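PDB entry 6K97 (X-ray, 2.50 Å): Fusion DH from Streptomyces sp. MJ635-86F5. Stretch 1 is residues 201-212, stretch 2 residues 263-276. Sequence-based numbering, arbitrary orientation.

Stretch 1 201-212: GLYARLADRGFQ
Stretch 2 263-276: LGPLLDGEEGLFLP

The rule at the centre is one aromatic ring enclosed by leucines. F211 points toward stretch 2 (chi1 -61°, chi2 -88°). L273 CD2 lies over one face, 4.0 Å from the F211 ring centroid in a CH-pi contact, and L263 CD1 covers the opposite face, 4.2 Å from F211 CE1. F274 O meets the ring edge, 3.4 Å from F211 CZ, while L267 CD1 packs obliquely, 3.6 Å from F211 CE2 (all three leucines m, t).

L206 (m, t) extends this core: its CA-to-CB bond points sideways, yet L206 CD2 reaches L267 CD1 at 3.5 Å and L263 CB at 4.0 Å. Farther back along the helix, L202 CD1 (t, p) lies 4.1 Å from G264 CA.

A Schellman motif turns the chain from helix to F211: G210 takes phi 111°, psi -2°, with F211 N bonded to L206 O (3.0 Å). A CB here would jam against the preceding carbonyl and crowd L273 CD2.

At the polar edge R209 (m, m, m) reaches the loop joining the 263-266 helix to the strand carrying F274 and L275; R209 CA lies 6.6 Å from G272 CA. Its bonds are all weak: L267 O takes R209 NH2 at 3.3 Å and R209 NH1 at 3.4 Å, and G272 O takes R209 NH1 at 3.5 Å. L267 CB covers one guanidinium face.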

ATOM      1  N   GLY A 201     -28.945  34.330   5.413  1.00 40.69           N
ATOM      2  CA  GLY A 201     -30.269  33.890   4.975  1.00 41.35           C
ATOM      3  C   GLY A 201     -30.256  32.652   4.080  1.00 39.96           C
ATOM      4  O   GLY A 201     -31.098  31.729   4.236  1.00 38.61           O
ATOM      5  N   LEU A 202     -29.285  32.586   3.167  1.00 38.73           N
ATOM      6  CA  LEU A 202     -29.132  31.363   2.366  1.00 38.55           C
ATOM      7  C   LEU A 202     -28.857  30.125   3.273  1.00 40.15           C
ATOM      8  O   LEU A 202     -29.493  29.042   3.117  1.00 40.95           O
ATOM      9  CB  LEU A 202     -28.006  31.527   1.368  1.00 38.15           C
ATOM     10  CG  LEU A 202     -27.712  30.281   0.535  1.00 34.97           C
ATOM     11  CD1 LEU A 202     -28.891  29.957  -0.368  1.00 34.38           C
ATOM     12  CD2 LEU A 202     -26.475  30.513  -0.265  1.00 36.13           C
ATOM     13  N   TYR A 203     -27.914  30.273   4.209  1.00 38.48           N
ATOM     14  CA  TYR A 203     -27.590  29.158   5.099  1.00 36.83           C
ATOM     15  C   TYR A 203     -28.777  28.743   5.948  1.00 39.68           C
ATOM     16  O   TYR A 203     -28.992  27.549   6.148  1.00 42.28           O
ATOM     17  CB  TYR A 203     -26.379  29.471   5.940  1.00 35.92           C
ATOM     18  CG  TYR A 203     -25.073  29.281   5.233  1.00 34.77           C
ATOM     19  CD1 TYR A 203     -24.746  28.083   4.676  1.00 34.15           C
ATOM     20  CD2 TYR A 203     -24.154  30.311   5.130  1.00 36.10           C
ATOM     21  CE1 TYR A 203     -23.546  27.897   4.029  1.00 34.77           C
ATOM     22  CE2 TYR A 203     -22.956  30.146   4.458  1.00 33.86           C
ATOM     23  CZ  TYR A 203     -22.647  28.927   3.924  1.00 35.35           C
ATOM     24  OH  TYR A 203     -21.417  28.719   3.282  1.00 32.74           O
ATOM     25  N   ALA A 204     -29.614  29.692   6.381  1.00 41.41           N
ATOM     26  CA  ALA A 204     -30.833  29.302   7.133  1.00 41.74           C
ATOM     27  C   ALA A 204     -31.797  28.441   6.308  1.00 41.97           C
ATOM     28  O   ALA A 204     -32.324  27.446   6.783  1.00 45.45           O
ATOM     29  CB  ALA A 204     -31.532  30.512   7.673  1.00 42.15           C
ATOM     30  N   ARG A 205     -32.042  28.829   5.067  1.00 42.21           N
ATOM     31  CA  ARG A 205     -32.928  28.058   4.182  1.00 39.92           C
ATOM     32  C   ARG A 205     -32.327  26.675   3.828  1.00 40.91           C
ATOM     33  O   ARG A 205     -33.008  25.631   3.802  1.00 42.10           O
ATOM     34  CB  ARG A 205     -33.240  28.917   2.933  1.00 39.55           C
ATOM     35  CG  ARG A 205     -34.230  30.037   3.266  1.00 41.46           C
ATOM     36  CD  ARG A 205     -34.549  30.896   2.046  1.00 42.92           C
ATOM     37  NE  ARG A 205     -33.468  31.837   1.735  1.00 43.49           N
ATOM     38  CZ  ARG A 205     -33.317  33.049   2.260  1.00 42.29           C
ATOM     39  NH1 ARG A 205     -34.137  33.541   3.164  1.00 43.18           N
ATOM     40  NH2 ARG A 205     -32.304  33.775   1.874  1.00 44.14           N
ATOM     41  N   LEU A 206     -31.025  26.637   3.600  1.00 39.58           N
ATOM     42  CA  LEU A 206     -30.389  25.369   3.372  1.00 36.76           C
ATOM     43  C   LEU A 206     -30.539  24.417   4.582  1.00 36.95           C
ATOM     44  O   LEU A 206     -30.810  23.196   4.426  1.00 34.57           O
ATOM     45  CB  LEU A 206     -28.957  25.615   3.019  1.00 36.97           C
ATOM     46  CG  LEU A 206     -28.737  26.291   1.655  1.00 38.93           C
ATOM     47  CD1 LEU A 206     -27.237  26.545   1.452  1.00 40.02           C
ATOM     48  CD2 LEU A 206     -29.260  25.426   0.516  1.00 40.09           C
ATOM     49  N   ALA A 207     -30.401  24.979   5.782  1.00 36.31           N
ATOM     50  CA  ALA A 207     -30.535  24.208   7.019  1.00 37.45           C
ATOM     51  C   ALA A 207     -31.922  23.620   7.150  1.00 40.34           C
ATOM     52  O   ALA A 207     -32.086  22.477   7.585  1.00 43.50           O
ATOM     53  CB  ALA A 207     -30.188  25.068   8.225  1.00 37.27           C
ATOM     54  N   ASP A 208     -32.925  24.385   6.745  1.00 42.96           N
ATOM     55  CA  ASP A 208     -34.300  23.912   6.768  1.00 45.37           C
ATOM     56  C   ASP A 208     -34.557  22.784   5.822  1.00 43.29           C
ATOM     57  O   ASP A 208     -35.489  22.066   6.016  1.00 47.19           O
ATOM     58  CB  ASP A 208     -35.279  25.058   6.444  1.00 50.20           C
ATOM     59  CG  ASP A 208     -35.477  26.007   7.632  1.00 53.07           C
ATOM     60  OD1 ASP A 208     -35.224  25.601   8.792  1.00 59.90           O
ATOM     61  OD2 ASP A 208     -35.834  27.174   7.403  1.00 52.42           O
ATOM     62  N   ARG A 209     -33.733  22.610   4.807  1.00 44.14           N
ATOM     63  CA  ARG A 209     -33.847  21.489   3.877  1.00 43.93           C
ATOM     64  C   ARG A 209     -32.998  20.284   4.255  1.00 42.51           C
ATOM     65  O   ARG A 209     -33.032  19.296   3.541  1.00 41.38           O
ATOM     66  CB  ARG A 209     -33.366  21.929   2.480  1.00 48.21           C
ATOM     67  CG  ARG A 209     -33.978  23.215   1.912  1.00 54.14           C
ATOM     68  CD  ARG A 209     -35.327  22.967   1.279  1.00 60.63           C
ATOM     69  NE  ARG A 209     -35.215  22.257   0.008  1.00 68.17           N
ATOM     70  CZ  ARG A 209     -35.449  22.769  -1.204  1.00 66.64           C
ATOM     71  NH1 ARG A 209     -35.347  21.965  -2.261  1.00 64.52           N
ATOM     72  NH2 ARG A 209     -35.785  24.043  -1.379  1.00 63.46           N
ATOM     73  N   GLY A 210     -32.170  20.394   5.300  1.00 39.99           N
ATOM     74  CA  GLY A 210     -31.280  19.320   5.697  1.00 40.85           C
ATOM     75  C   GLY A 210     -29.768  19.517   5.496  1.00 43.24           C
ATOM     76  O   GLY A 210     -28.972  18.628   5.812  1.00 41.91           O
ATOM     77  N   PHE A 211     -29.374  20.650   4.937  1.00 42.70           N
ATOM     78  CA  PHE A 211     -27.970  20.975   4.832  1.00 44.10           C
ATOM     79  C   PHE A 211     -27.525  21.631   6.144  1.00 44.95           C
ATOM     80  O   PHE A 211     -27.553  22.847   6.285  1.00 43.79           O
ATOM     81  CB  PHE A 211     -27.716  21.920   3.649  1.00 43.10           C
ATOM     82  CG  PHE A 211     -28.102  21.346   2.314  1.00 42.94           C
ATOM     83  CD1 PHE A 211     -27.205  20.585   1.581  1.00 46.87           C
ATOM     84  CD2 PHE A 211     -29.351  21.568   1.784  1.00 44.31           C
ATOM     85  CE1 PHE A 211     -27.561  20.040   0.349  1.00 47.63           C
ATOM     86  CE2 PHE A 211     -29.713  21.021   0.565  1.00 45.78           C
ATOM     87  CZ  PHE A 211     -28.818  20.251  -0.161  1.00 46.01           C
ATOM     88  N   GLN A 212     -27.134  20.817   7.106  1.00 42.68           N
ATOM     89  CA  GLN A 212     -26.863  21.322   8.429  1.00 44.24           C
ATOM     90  C   GLN A 212     -25.390  21.650   8.603  1.00 43.75           C
ATOM     91  O   GLN A 212     -24.664  20.961   9.305  1.00 45.93           O
ATOM     92  CB  GLN A 212     -27.318  20.302   9.453  1.00 45.73           C
ATOM     93  CG  GLN A 212     -28.829  20.101   9.381  1.00 47.35           C
ATOM     94  CD  GLN A 212     -29.329  18.691   9.660  1.00 49.45           C
ATOM     95  OE1 GLN A 212     -28.597  17.703   9.624  1.00 51.48           O
ATOM     96  NE2 GLN A 212     -30.620  18.601   9.873  1.00 52.81           N
ATOM     97  N   LEU A 263     -26.205  26.164  -4.862  1.00 42.07           N
ATOM     98  CA  LEU A 263     -27.399  25.506  -4.327  1.00 41.98           C
ATOM     99  C   LEU A 263     -28.596  26.427  -4.286  1.00 40.26           C
ATOM    100  O   LEU A 263     -29.686  25.937  -4.264  1.00 40.80           O
ATOM    101  CB  LEU A 263     -27.178  24.964  -2.920  1.00 40.07           C
ATOM    102  CG  LEU A 263     -26.158  23.851  -2.771  1.00 42.06           C
ATOM    103  CD1 LEU A 263     -25.945  23.591  -1.288  1.00 42.92           C
ATOM    104  CD2 LEU A 263     -26.605  22.597  -3.509  1.00 42.37           C
ATOM    105  N   GLY A 264     -28.407  27.742  -4.296  1.00 41.03           N
ATOM    106  CA  GLY A 264     -29.552  28.667  -4.253  1.00 41.07           C
ATOM    107  C   GLY A 264     -30.473  28.420  -5.438  1.00 44.04           C
ATOM    108  O   GLY A 264     -31.596  27.945  -5.273  1.00 43.59           O
ATOM    109  N   PRO A 265     -30.010  28.743  -6.647  1.00 45.02           N
ATOM    110  CA  PRO A 265     -30.885  28.580  -7.804  1.00 48.44           C
ATOM    111  C   PRO A 265     -31.196  27.120  -8.081  1.00 52.26           C
ATOM    112  O   PRO A 265     -32.330  26.797  -8.437  1.00 55.07           O
ATOM    113  CB  PRO A 265     -30.105  29.200  -8.978  1.00 49.57           C
ATOM    114  CG  PRO A 265     -28.708  29.422  -8.468  1.00 52.00           C
ATOM    115  CD  PRO A 265     -28.801  29.524  -6.955  1.00 49.08           C
ATOM    116  N   LEU A 266     -30.228  26.234  -7.864  1.00 53.67           N
ATOM    117  CA  LEU A 266     -30.413  24.805  -8.147  1.00 57.61           C
ATOM    118  C   LEU A 266     -31.465  24.098  -7.274  1.00 56.33           C
ATOM    119  O   LEU A 266     -31.938  23.059  -7.688  1.00 58.67           O
ATOM    120  CB  LEU A 266     -29.078  24.036  -8.061  1.00 58.76           C
ATOM    121  CG  LEU A 266     -28.049  24.274  -9.200  1.00 65.54           C
ATOM    122  CD1 LEU A 266     -26.893  23.289  -9.093  1.00 67.38           C
ATOM    123  CD2 LEU A 266     -28.615  24.271 -10.627  1.00 65.14           C
ATOM    124  N   LEU A 267     -31.805  24.627  -6.100  1.00 51.96           N
ATOM    125  CA  LEU A 267     -32.812  24.034  -5.217  1.00 57.25           C
ATOM    126  C   LEU A 267     -34.176  24.711  -5.313  1.00 57.88           C
ATOM    127  O   LEU A 267     -35.087  24.366  -4.591  1.00 56.96           O
ATOM    128  CB  LEU A 267     -32.335  24.109  -3.733  1.00 55.94           C
ATOM    129  CG  LEU A 267     -31.159  23.226  -3.338  1.00 61.47           C
ATOM    130  CD1 LEU A 267     -30.870  23.374  -1.847  1.00 60.46           C
ATOM    131  CD2 LEU A 267     -31.392  21.747  -3.658  1.00 65.09           C
ATOM    132  N   ASP A 268     -34.300  25.669  -6.210  1.00 64.35           N
ATOM    133  CA  ASP A 268     -35.293  26.715  -6.096  1.00 65.10           C
ATOM    134  C   ASP A 268     -36.721  26.204  -6.062  1.00 67.02           C
ATOM    135  O   ASP A 268     -37.526  26.602  -5.193  1.00 62.22           O
ATOM    136  CB  ASP A 268     -35.133  27.712  -7.252  1.00 70.77           C
ATOM    137  CG  ASP A 268     -35.766  29.060  -6.973  1.00 70.95           C
ATOM    138  OD1 ASP A 268     -36.146  29.371  -5.810  1.00 58.88           O
ATOM    139  OD2 ASP A 268     -35.859  29.808  -7.965  1.00 73.17           O
ATOM    140  N   GLY A 269     -37.072  25.331  -6.987  1.00 63.11           N
ATOM    141  CA  GLY A 269     -38.437  24.766  -6.938  1.00 64.95           C
ATOM    142  C   GLY A 269     -38.302  23.256  -6.903  1.00 64.57           C
ATOM    143  O   GLY A 269     -38.707  22.546  -7.837  1.00 69.64           O
ATOM    144  N   GLU A 270     -37.617  22.767  -5.878  1.00 59.97           N
ATOM    145  CA  GLU A 270     -37.225  21.379  -5.851  1.00 57.44           C
ATOM    146  C   GLU A 270     -37.572  20.800  -4.507  1.00 55.29           C
ATOM    147  O   GLU A 270     -37.683  21.491  -3.531  1.00 53.17           O
ATOM    148  CB  GLU A 270     -35.744  21.223  -6.190  1.00 58.50           C
ATOM    149  CG  GLU A 270     -35.391  21.571  -7.633  1.00 58.80           C
ATOM    150  CD  GLU A 270     -35.850  20.527  -8.637  1.00 57.58           C
ATOM    151  OE1 GLU A 270     -36.240  19.400  -8.232  1.00 60.53           O
ATOM    152  OE2 GLU A 270     -35.789  20.827  -9.841  1.00 53.96           O
ATOM    153  N   GLU A 271     -37.806  19.514  -4.487  1.00 59.38           N
ATOM    154  CA  GLU A 271     -38.204  18.840  -3.275  1.00 63.25           C
ATOM    155  C   GLU A 271     -36.928  18.120  -2.821  1.00 60.36           C
ATOM    156  O   GLU A 271     -36.139  17.664  -3.659  1.00 59.51           O
ATOM    157  CB  GLU A 271     -39.379  17.891  -3.599  1.00 62.88           C
ATOM    158  CG  GLU A 271     -40.295  17.534  -2.447  1.00 64.73           C
ATOM    159  CD  GLU A 271     -41.082  18.714  -1.907  1.00 69.10           C
ATOM    160  OE1 GLU A 271     -42.047  19.178  -2.565  1.00 69.91           O
ATOM    161  OE2 GLU A 271     -40.757  19.150  -0.787  1.00 69.18           O
ATOM    162  N   GLY A 272     -36.682  18.068  -1.520  1.00 57.87           N
ATOM    163  CA  GLY A 272     -35.489  17.343  -1.008  1.00 61.58           C
ATOM    164  C   GLY A 272     -34.058  17.772  -1.405  1.00 57.66           C
ATOM    165  O   GLY A 272     -33.783  18.920  -1.680  1.00 57.52           O
ATOM    166  N   LEU A 273     -33.136  16.824  -1.356  1.00 55.86           N
ATOM    167  CA  LEU A 273     -31.742  17.137  -1.250  1.00 53.20           C
ATOM    168  C   LEU A 273     -31.075  16.782  -2.494  1.00 48.16           C
ATOM    169  O   LEU A 273     -31.449  15.834  -3.165  1.00 51.53           O
ATOM    170  CB  LEU A 273     -31.062  16.326  -0.170  1.00 60.56           C
ATOM    171  CG  LEU A 273     -31.585  16.547   1.234  1.00 62.79           C
ATOM    172  CD1 LEU A 273     -31.291  15.323   2.083  1.00 64.62           C
ATOM    173  CD2 LEU A 273     -30.985  17.802   1.827  1.00 64.16           C
ATOM    174  N   PHE A 274     -30.024  17.540  -2.746  1.00 47.55           N
ATOM    175  CA  PHE A 274     -29.229  17.487  -3.958  1.00 41.75           C
ATOM    176  C   PHE A 274     -27.813  17.590  -3.518  1.00 40.10           C
ATOM    177  O   PHE A 274     -27.464  18.519  -2.805  1.00 42.07           O
ATOM    178  CB  PHE A 274     -29.578  18.650  -4.871  1.00 39.23           C
ATOM    179  CG  PHE A 274     -30.789  18.394  -5.752  1.00 41.59           C
ATOM    180  CD1 PHE A 274     -32.070  18.709  -5.317  1.00 41.74           C
ATOM    181  CD2 PHE A 274     -30.637  17.842  -7.031  1.00 45.72           C
ATOM    182  CE1 PHE A 274     -33.182  18.498  -6.123  1.00 43.71           C
ATOM    183  CE2 PHE A 274     -31.751  17.612  -7.848  1.00 50.16           C
ATOM    184  CZ  PHE A 274     -33.034  17.936  -7.383  1.00 46.94           C
ATOM    185  N   LEU A 275     -27.012  16.603  -3.882  1.00 42.63           N
ATOM    186  CA  LEU A 275     -25.584  16.556  -3.563  1.00 42.54           C
ATOM    187  C   LEU A 275     -24.744  16.348  -4.822  1.00 40.78           C
ATOM    188  O   LEU A 275     -25.244  15.812  -5.822  1.00 41.64           O
ATOM    189  CB  LEU A 275     -25.296  15.366  -2.647  1.00 45.66           C
ATOM    190  CG  LEU A 275     -25.909  15.373  -1.252  1.00 52.45           C
ATOM    191  CD1 LEU A 275     -25.559  14.081  -0.511  1.00 51.53           C
ATOM    192  CD2 LEU A 275     -25.461  16.605  -0.470  1.00 53.06           C
ATOM    193  N   PRO A 276     -23.452  16.715  -4.758  1.00 38.53           N
ATOM    194  CA  PRO A 276     -22.550  16.423  -5.852  1.00 36.84           C
ATOM    195  C   PRO A 276     -22.397  14.952  -6.020  1.00 36.68           C
ATOM    196  O   PRO A 276     -22.340  14.248  -5.031  1.00 40.43           O
ATOM    197  CB  PRO A 276     -21.219  17.050  -5.409  1.00 38.09           C
ATOM    198  CG  PRO A 276     -21.628  18.181  -4.506  1.00 40.01           C
ATOM    199  CD  PRO A 276     -22.841  17.633  -3.769  1.00 39.11           C
TER